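Local coordinates for protein UDP-L-Rhamnose Synthase (Acanthamoeba polyphaga mimivirus, PDB 7JID) that probably makes UDP-L-rhamnose as an NADP-dependent oxidoreductase, holding the cofactor and UDP-rhamnose together in a Rossmann-type fold, at residues 54-59 against 204-209; 71-76 against 137-142. One frame throughout, in Å; residues are numbered along the deposited sequence.

Contact 1: 54-59 against 204-209; sequences RVMSFI and DMARNK. With NAP (NADP nicotinamide-adenine-dinucleotide phosphate), chain D.
The guanidinium of Arg54 has Lys209 CG over one face, 3.4 Å above its plane and offset toward the rim, while the carbonyls of Ala206 and Arg207 meet its edge. These two carbonyls belong to the C-terminal end of helix 195-207, which closes in a Schellman motif with Lys209 at positive phi (64°), and Arg54 opens strand 54-57 of the parallel Rossmann sheet. A bend at chi2 (-58°) turns Arg54 CD toward the helix end. Arg54 NH2 donates to Arg207 O at 2.8 Å, close to the guanidinium plane; NE donates to Ala206 O at 2.9 Å, from above that carbonyl's plane. Lys209 N reaches the same oxygen from the opposite face, so Ala206 O is gripped twice. A positive group at a helix C-terminus should be electrostatically favourable. The Lys209 chain crosses the Arg54 side chain at about a right angle, and its NZ remains 5.0 Å from Arg54 NH1. Arg207 gives Arg54 its carbonyl; its guanidinium forms a salt bridge with Glu28. Past the strand, Ile59 CG2 lies 3.5 Å from N3A of the NADP adenine. Beside Trp6 and Thr105, in the helix-sheet interface, Met56 CE rests on Ala206 CB at 4.0 Å.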
loop_
_atom_site.group_PDB
_atom_site.type_symbol
_atom_site.label_atom_id
_atom_site.label_comp_id
_atom_site.label_asym_id
_atom_site.label_seq_id
_atom_site.Cartn_x
_atom_site.Cartn_y
_atom_site.Cartn_z
ATOM N N ARG A 54 21.255 1.489 15.484
ATOM C CA ARG A 54 19.940 0.809 15.413
ATOM C C ARG A 54 18.911 1.858 15.037
ATOM O O ARG A 54 18.963 2.986 15.589
ATOM C CB ARG A 54 19.564 0.183 16.758
ATOM C CG ARG A 54 20.470 -0.922 17.286
ATOM C CD ARG A 54 20.610 -2.120 16.357
ATOM N NE ARG A 54 21.414 -3.130 17.043
ATOM C CZ ARG A 54 22.757 -3.183 16.989
ATOM N NH1 ARG A 54 23.416 -2.291 16.265
ATOM N NH2 ARG A 54 23.418 -4.086 17.698
ATOM N N VAL A 55 17.931 1.463 14.235
ATOM C CA VAL A 55 16.716 2.280 13.987
ATOM C C VAL A 55 15.501 1.471 14.457
ATOM O O VAL A 55 15.466 0.258 14.241
ATOM C CB VAL A 55 16.628 2.669 12.503
ATOM C CG1 VAL A 55 15.365 3.452 12.199
ATOM C CG2 VAL A 55 17.864 3.476 12.090
ATOM N N MET A 56 14.559 2.154 15.061
ATOM C CA MET A 56 13.271 1.497 15.424
ATOM C C MET A 56 12.111 2.346 14.938
ATOM O O MET A 56 12.183 3.570 14.974
ATOM C CB MET A 56 13.138 1.245 16.926
ATOM C CG MET A 56 14.389 0.637 17.576
ATOM S SD MET A 56 14.143 0.129 19.308
ATOM C CE MET A 56 13.450 -1.495 19.000
ATOM N N SER A 57 11.053 1.657 14.537
ATOM C CA SER A 57 9.804 2.244 14.019
ATOM C C SER A 57 8.649 1.898 14.972
ATOM O O SER A 57 8.237 0.717 15.029
ATOM C CB SER A 57 9.494 1.784 12.627
ATOM O OG SER A 57 8.267 2.375 12.188
ATOM N N PHE A 58 8.108 2.917 15.615
ATOM C CA PHE A 58 6.873 2.844 16.437
ATOM C C PHE A 58 5.819 3.764 15.864
ATOM O O PHE A 58 5.194 4.491 16.639
ATOM C CB PHE A 58 7.193 3.116 17.901
ATOM C CG PHE A 58 8.267 2.208 18.424
ATOM C CD1 PHE A 58 8.064 0.843 18.480
ATOM C CD2 PHE A 58 9.525 2.702 18.749
ATOM C CE1 PHE A 58 9.058 -0.027 18.899
ATOM C CE2 PHE A 58 10.507 1.833 19.202
ATOM C CZ PHE A 58 10.293 0.480 19.238
ATOM N N ILE A 59 5.680 3.749 14.544
ATOM C CA ILE A 59 4.803 4.721 13.852
ATOM C C ILE A 59 3.563 3.981 13.357
ATOM O O ILE A 59 3.607 2.774 13.042
ATOM C CB ILE A 59 5.479 5.479 12.702
ATOM C CG1 ILE A 59 5.757 4.553 11.515
ATOM C CG2 ILE A 59 6.724 6.205 13.211
ATOM C CD1 ILE A 59 6.379 5.215 10.311
ATOM N N ASP A 204 16.114 -6.546 23.440
ATOM C CA ASP A 204 17.166 -7.590 23.381
ATOM C C ASP A 204 17.359 -8.041 21.929
ATOM O O ASP A 204 18.483 -8.187 21.456
ATOM C CB ASP A 204 16.858 -8.744 24.343
ATOM C CG ASP A 204 18.041 -9.691 24.510
ATOM O OD1 ASP A 204 19.058 -9.206 25.112
ATOM O OD2 ASP A 204 17.995 -10.837 23.970
ATOM N N MET A 205 16.277 -8.396 21.246
ATOM C CA MET A 205 16.295 -8.812 19.832
ATOM C C MET A 205 16.970 -7.752 18.927
ATOM O O MET A 205 17.804 -8.152 18.107
ATOM C CB MET A 205 14.858 -9.092 19.365
ATOM C CG MET A 205 14.336 -10.354 19.947
ATOM S SD MET A 205 12.573 -10.549 19.520
ATOM C CE MET A 205 12.792 -11.582 18.074
ATOM N N ALA A 206 16.668 -6.465 19.102
ATOM C CA ALA A 206 17.222 -5.331 18.318
ATOM C C ALA A 206 18.718 -5.203 18.696
ATOM O O ALA A 206 19.564 -5.180 17.787
ATOM C CB ALA A 206 16.482 -4.058 18.602
ATOM N N ARG A 207 19.038 -5.310 19.979
ATOM C CA ARG A 207 20.473 -5.301 20.403
ATOM C C ARG A 207 21.222 -6.419 19.676
ATOM O O ARG A 207 22.414 -6.208 19.220
ATOM C CB ARG A 207 20.561 -5.416 21.923
ATOM C CG ARG A 207 21.998 -5.392 22.424
ATOM C CD ARG A 207 22.004 -5.319 23.911
ATOM N NE ARG A 207 21.801 -3.951 24.349
ATOM C CZ ARG A 207 20.769 -3.499 25.015
ATOM N NH1 ARG A 207 19.783 -4.303 25.360
ATOM N NH2 ARG A 207 20.746 -2.236 25.384
ATOM N N ASN A 208 20.607 -7.593 19.545
ATOM C CA ASN A 208 21.245 -8.794 18.961
ATOM C C ASN A 208 21.272 -8.757 17.430
ATOM O O ASN A 208 21.773 -9.703 16.864
ATOM C CB ASN A 208 20.597 -10.090 19.444
ATOM C CG ASN A 208 20.863 -10.380 20.903
ATOM O OD1 ASN A 208 21.764 -9.787 21.508
ATOM N ND2 ASN A 208 20.034 -11.227 21.510
ATOM N N LYS A 209 20.588 -7.795 16.812
ATOM C CA LYS A 209 20.418 -7.657 15.341
ATOM C C LYS A 209 19.641 -8.871 14.826
ATOM O O LYS A 209 19.817 -9.246 13.683
ATOM C CB LYS A 209 21.764 -7.404 14.640
ATOM C CG LYS A 209 22.370 -6.073 15.026
ATOM C CD LYS A 209 23.822 -5.869 14.582
ATOM C CE LYS A 209 24.026 -5.899 13.093
ATOM N NZ LYS A 209 25.309 -5.232 12.750
HETATM P PA NAP D . 0.637 6.321 18.910
HETATM O O1A NAP D . 0.671 6.738 20.362
HETATM O O2A NAP D . -0.374 6.950 18.001
HETATM O O5B NAP D . 2.119 6.594 18.424
HETATM C C5B NAP D . 2.425 6.645 17.030
HETATM C C4B NAP D . 3.533 7.626 16.676
HETATM O O4B NAP D . 3.907 7.511 15.310
HETATM C C3B NAP D . 3.034 9.043 16.924
HETATM O O3B NAP D . 4.088 9.634 17.719
HETATM C C2B NAP D . 2.968 9.620 15.516
HETATM O O2B NAP D . 3.420 10.939 15.548
HETATM C C1B NAP D . 3.984 8.797 14.727
HETATM N N9A NAP D . 3.854 8.731 13.284
HETATM C C8A NAP D . 2.810 8.299 12.592
HETATM N N7A NAP D . 3.065 8.339 11.282
HETATM C C5A NAP D . 4.305 8.824 11.137
HETATM C C6A NAP D . 5.115 9.132 10.023
HETATM N N6A NAP D . 4.646 8.921 8.815
HETATM N N1A NAP D . 6.361 9.657 10.290
HETATM C C2A NAP D . 6.773 9.827 11.554
HETATM N N3A NAP D . 6.070 9.579 12.670
HETATM C C4A NAP D . 4.830 9.057 12.465
HETATM O O3 NAP D . 0.465 4.741 18.650
HETATM P PN NAP D . 1.195 3.529 19.448
HETATM O O1N NAP D . -0.019 2.763 19.946
HETATM O O2N NAP D . 2.373 3.891 20.251
HETATM O O5D NAP D . 1.656 2.651 18.213
HETATM C C5D NAP D . 2.904 2.591 17.535
HETATM C C4D NAP D . 2.654 1.928 16.147
HETATM O O4D NAP D . 3.431 0.775 16.083
HETATM C C3D NAP D . 1.209 1.482 16.068
HETATM O O3D NAP D . 0.817 1.060 14.708
HETATM C C2D NAP D . 1.391 0.408 17.166
HETATM O O2D NAP D . 0.398 -0.617 17.315
HETATM C C1D NAP D . 2.710 -0.226 16.811
HETATM P P2B NAP D . 2.499 12.135 15.057
HETATM O O1X NAP D . 1.516 12.446 16.101
HETATM O O2X NAP D . 3.611 13.201 15.022
HETATM O O3X NAP D . 1.842 11.889 13.695
#

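Contact 2: 71-76 against 137-142. With AWU ([[(2~{R},3~{S},4~{R},5~{R})-5-[2,4-bis(oxidanylidene)pyrimidin-1-yl]-3,4-bis(oxidanyl)oxolan-2-yl]methoxy-oxidanyl-phosphoryl] [(2~{R},3~{R},4~{R},5~{R},6~{S})-6-methyl-3,4,5-tris(oxidanyl)oxan-2-yl] hydrogen phosphate), chain C.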
loop_
_atom_site.group_PDB
_atom_site.type_symbol
_atom_site.label_atom_id
_atom_site.label_comp_id
_atom_site.label_asym_id
_atom_site.label_seq_id
_atom_site.Cartn_x
_atom_site.Cartn_y
_atom_site.Cartn_z
ATOM N N ASP A 71 -11.205 2.781 13.823
ATOM C CA ASP A 71 -12.387 3.232 13.066
ATOM C C ASP A 71 -12.080 4.559 12.352
ATOM O O ASP A 71 -12.733 4.890 11.349
ATOM C CB ASP A 71 -13.576 3.383 14.013
ATOM C CG ASP A 71 -14.314 2.083 14.226
ATOM O OD1 ASP A 71 -13.819 1.063 13.738
ATOM O OD2 ASP A 71 -15.466 2.149 14.744
ATOM N N TYR A 72 -11.113 5.306 12.865
ATOM C CA TYR A 72 -10.690 6.636 12.370
ATOM C C TYR A 72 -10.413 6.478 10.873
ATOM O O TYR A 72 -10.723 7.376 10.077
ATOM C CB TYR A 72 -9.461 7.114 13.135
ATOM C CG TYR A 72 -8.762 8.285 12.498
ATOM C CD1 TYR A 72 -7.586 8.135 11.777
ATOM C CD2 TYR A 72 -9.298 9.545 12.629
ATOM C CE1 TYR A 72 -6.975 9.212 11.153
ATOM C CE2 TYR A 72 -8.687 10.634 12.035
ATOM C CZ TYR A 72 -7.511 10.481 11.326
ATOM O OH TYR A 72 -6.958 11.589 10.726
ATOM N N LEU A 73 -9.771 5.365 10.461
ATOM C CA LEU A 73 -9.303 5.199 9.059
ATOM C C LEU A 73 -10.431 4.879 8.088
ATOM O O LEU A 73 -10.155 4.879 6.896
ATOM C CB LEU A 73 -8.237 4.098 8.961
ATOM C CG LEU A 73 -7.024 4.326 9.854
ATOM C CD1 LEU A 73 -6.210 3.051 9.984
ATOM C CD2 LEU A 73 -6.200 5.464 9.293
ATOM N N GLU A 74 -11.663 4.637 8.560
ATOM C CA GLU A 74 -12.769 4.251 7.645
ATOM C C GLU A 74 -13.426 5.497 7.021
ATOM O O GLU A 74 -14.149 5.329 6.027
ATOM C CB GLU A 74 -13.774 3.374 8.388
ATOM C CG GLU A 74 -13.148 2.130 9.006
ATOM C CD GLU A 74 -12.481 1.198 8.007
ATOM O OE1 GLU A 74 -12.714 1.379 6.782
ATOM O OE2 GLU A 74 -11.725 0.285 8.435
ATOM N N GLN A 75 -13.134 6.678 7.550
ATOM C CA GLN A 75 -13.713 7.964 7.069
ATOM C C GLN A 75 -13.187 8.307 5.669
ATOM O O GLN A 75 -11.974 8.102 5.385
ATOM C CB GLN A 75 -13.329 9.125 7.970
ATOM C CG GLN A 75 -13.589 8.915 9.440
ATOM C CD GLN A 75 -13.151 10.141 10.178
ATOM O OE1 GLN A 75 -13.862 11.157 10.184
ATOM N NE2 GLN A 75 -11.955 10.094 10.754
ATOM N N SER A 76 -14.043 8.857 4.810
ATOM C CA SER A 76 -13.637 9.370 3.471
ATOM C C SER A 76 -12.466 10.342 3.631
ATOM O O SER A 76 -12.503 11.173 4.537
ATOM C CB SER A 76 -14.790 10.015 2.758
ATOM O OG SER A 76 -14.469 10.139 1.377
ATOM N N SER A 137 -11.103 -4.638 8.444
ATOM C CA SER A 137 -10.897 -3.201 8.736
ATOM C C SER A 137 -9.901 -2.687 7.680
ATOM O O SER A 137 -9.023 -3.457 7.216
ATOM C CB SER A 137 -10.418 -2.928 10.127
ATOM O OG SER A 137 -9.109 -3.458 10.313
ATOM N N SER A 138 -9.941 -1.406 7.376
ATOM C CA SER A 138 -8.990 -0.794 6.420
ATOM C C SER A 138 -7.576 -0.846 7.005
ATOM O O SER A 138 -6.601 -1.132 6.250
ATOM C CB SER A 138 -9.420 0.589 6.035
ATOM O OG SER A 138 -10.622 0.511 5.254
ATOM N N TYR A 139 -7.478 -0.662 8.323
ATOM C CA TYR A 139 -6.199 -0.806 9.087
ATOM C C TYR A 139 -5.613 -2.185 8.825
ATOM O O TYR A 139 -4.434 -2.357 8.441
ATOM C CB TYR A 139 -6.425 -0.680 10.583
ATOM C CG TYR A 139 -5.194 -0.948 11.414
ATOM C CD1 TYR A 139 -4.191 0.008 11.554
ATOM C CD2 TYR A 139 -5.065 -2.133 12.113
ATOM C CE1 TYR A 139 -3.069 -0.253 12.326
ATOM C CE2 TYR A 139 -3.949 -2.395 12.909
ATOM C CZ TYR A 139 -2.962 -1.436 13.027
ATOM O OH TYR A 139 -1.863 -1.707 13.814
ATOM N N SER A 140 -6.426 -3.222 9.031
ATOM C CA SER A 140 -5.934 -4.610 8.972
ATOM C C SER A 140 -5.521 -4.924 7.534
ATOM O O SER A 140 -4.502 -5.606 7.292
ATOM C CB SER A 140 -6.914 -5.611 9.504
ATOM O OG SER A 140 -6.986 -5.530 10.920
ATOM N N VAL A 141 -6.264 -4.389 6.579
ATOM C CA VAL A 141 -5.972 -4.623 5.138
ATOM C C VAL A 141 -4.601 -4.039 4.790
ATOM O O VAL A 141 -3.745 -4.762 4.266
ATOM C CB VAL A 141 -7.057 -4.022 4.255
ATOM C CG1 VAL A 141 -6.587 -4.088 2.804
ATOM C CG2 VAL A 141 -8.357 -4.799 4.439
ATOM N N VAL A 142 -4.383 -2.786 5.126
ATOM C CA VAL A 142 -3.120 -2.089 4.778
ATOM C C VAL A 142 -1.970 -2.753 5.537
ATOM O O VAL A 142 -0.941 -3.053 4.920
ATOM C CB VAL A 142 -3.228 -0.586 5.047
ATOM C CG1 VAL A 142 -1.857 0.089 4.925
ATOM C CG2 VAL A 142 -4.216 0.036 4.084
HETATM P PA AWU C . -10.629 -1.126 19.882
HETATM O O1A AWU C . -11.586 -0.731 18.822
HETATM O O2A AWU C . -10.569 -0.290 21.149
HETATM O O3A AWU C . -9.042 -1.111 19.510
HETATM P PB AWU C . -8.376 -1.247 18.008
HETATM O O1B AWU C . -8.885 -2.447 17.173
HETATM O O2B AWU C . -8.370 0.157 17.364
HETATM O O3B AWU C . -6.904 -1.650 18.487
HETATM C "C5'" AWU C . -3.789 -1.580 16.633
HETATM O "O5'" AWU C . -4.819 -1.279 17.555
HETATM C "C4'" AWU C . -3.134 -2.896 17.014
HETATM O "O4'" AWU C . -2.193 -3.335 16.009
HETATM C "C3'" AWU C . -4.195 -3.938 17.152
HETATM O "O3'" AWU C . -3.622 -5.053 17.781
HETATM C "C2'" AWU C . -5.341 -3.511 18.064
HETATM C "C1'" AWU C . -5.836 -2.172 17.736
HETATM N N1 AWU C . -14.559 -3.811 21.956
HETATM C C2 AWU C . -15.632 -4.159 22.758
HETATM O O2 AWU C . -15.590 -5.207 23.435
HETATM N N3 AWU C . -16.662 -3.265 22.891
HETATM C C4 AWU C . -16.729 -2.129 22.148
HETATM O O4 AWU C . -17.720 -1.334 22.353
HETATM C C5 AWU C . -15.637 -1.770 21.356
HETATM C C6 AWU C . -14.592 -2.670 21.178
HETATM C C1C AWU C . -13.404 -4.740 21.798
HETATM C C2C AWU C . -12.951 -5.038 20.368
HETATM C C3C AWU C . -11.449 -5.358 20.574
HETATM C C4C AWU C . -11.115 -4.468 21.728
HETATM C C5C AWU C . -10.278 -3.252 21.392
HETATM C "C6'" AWU C . -2.829 -0.396 16.730
HETATM O "O2'" AWU C . -4.822 -3.375 19.370
HETATM O O2C AWU C . -13.659 -6.156 19.895
HETATM O O3C AWU C . -11.274 -6.688 21.027
HETATM O O4C AWU C . -12.325 -3.966 22.280
HETATM O O5C AWU C . -10.927 -2.610 20.270
HETATM O O HOH W 1 -9.644 0.621 9.996
#
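In Glu74, CG stands anti to the carbonyl carbon and a bend at chi2 (-60°) brings CD round toward the start of helix 138-150, while chi1 of Ser138 (-68°) puts OG anti to its carbonyl carbon, on the side of Glu74 OE1. The carboxylate takes the serine with both oxygens. Ser138 N donates to the syn lone pair of OE2 at 2.7 Å in an almost straight bond, and Ser138 OG donates to OE1, also at 2.7 Å, on the syn side but tilted 26° out of the carboxylate plane. A water extends the grip: it donates to OE2 and accepts from Tyr139 N at 3.0 Å, so OE2 serves two first-turn amides. The N-cap itself is Ser137, whose OG accepts from Ser140 N at 3.0 Å. A carboxylate at this end of a helix would be stabilised by the helix dipole. The pairing ties the 3-10 turn at 71-74, in the loop between strand 54-57 and helix 79-99, to the helix that carries a tyrosine into the nucleotide-sugar pocket. Tyr139 begins a Tyr-x-x-x-Lys sequence, as in the short-chain dehydrogenase/reductase family. Leu73 CD1 packs against Tyr139 CB at 3.8 Å and lies near the ring plane, at its edge. The ring ends at the bound UDP-rhamnose, where Tyr139 OH and sugar O4' share a hydrogen bond of 2.8 Å. Leu79 of the second subunit packs on Ser138, and Asp71 forms a salt bridge with Arg257, which hydrogen-bonds the nucleotide sugar.

Along the chain, contact 2 is nested inside the loop closed by contact 1, and the two lie on opposite sides of the chain's centre, their own centres about 27 Å apart and their nearest atoms about 7 Å apart. They are related through the bound molecules. Segment 54-59 leads from the sheet into the cofactor site, with Phe58 O 3.1 Å from NADP C5D, whereas segment 137-142 supplies Tyr139, which belongs to both ligand pockets and whose side chain comes to about 4 Å from NADP. Contact 1 joins the start of strand 54-57 to the end of helix 195-207, the cofactor lying past the strand's other end; contact 2 lies beside the bound UDP-rhamnose.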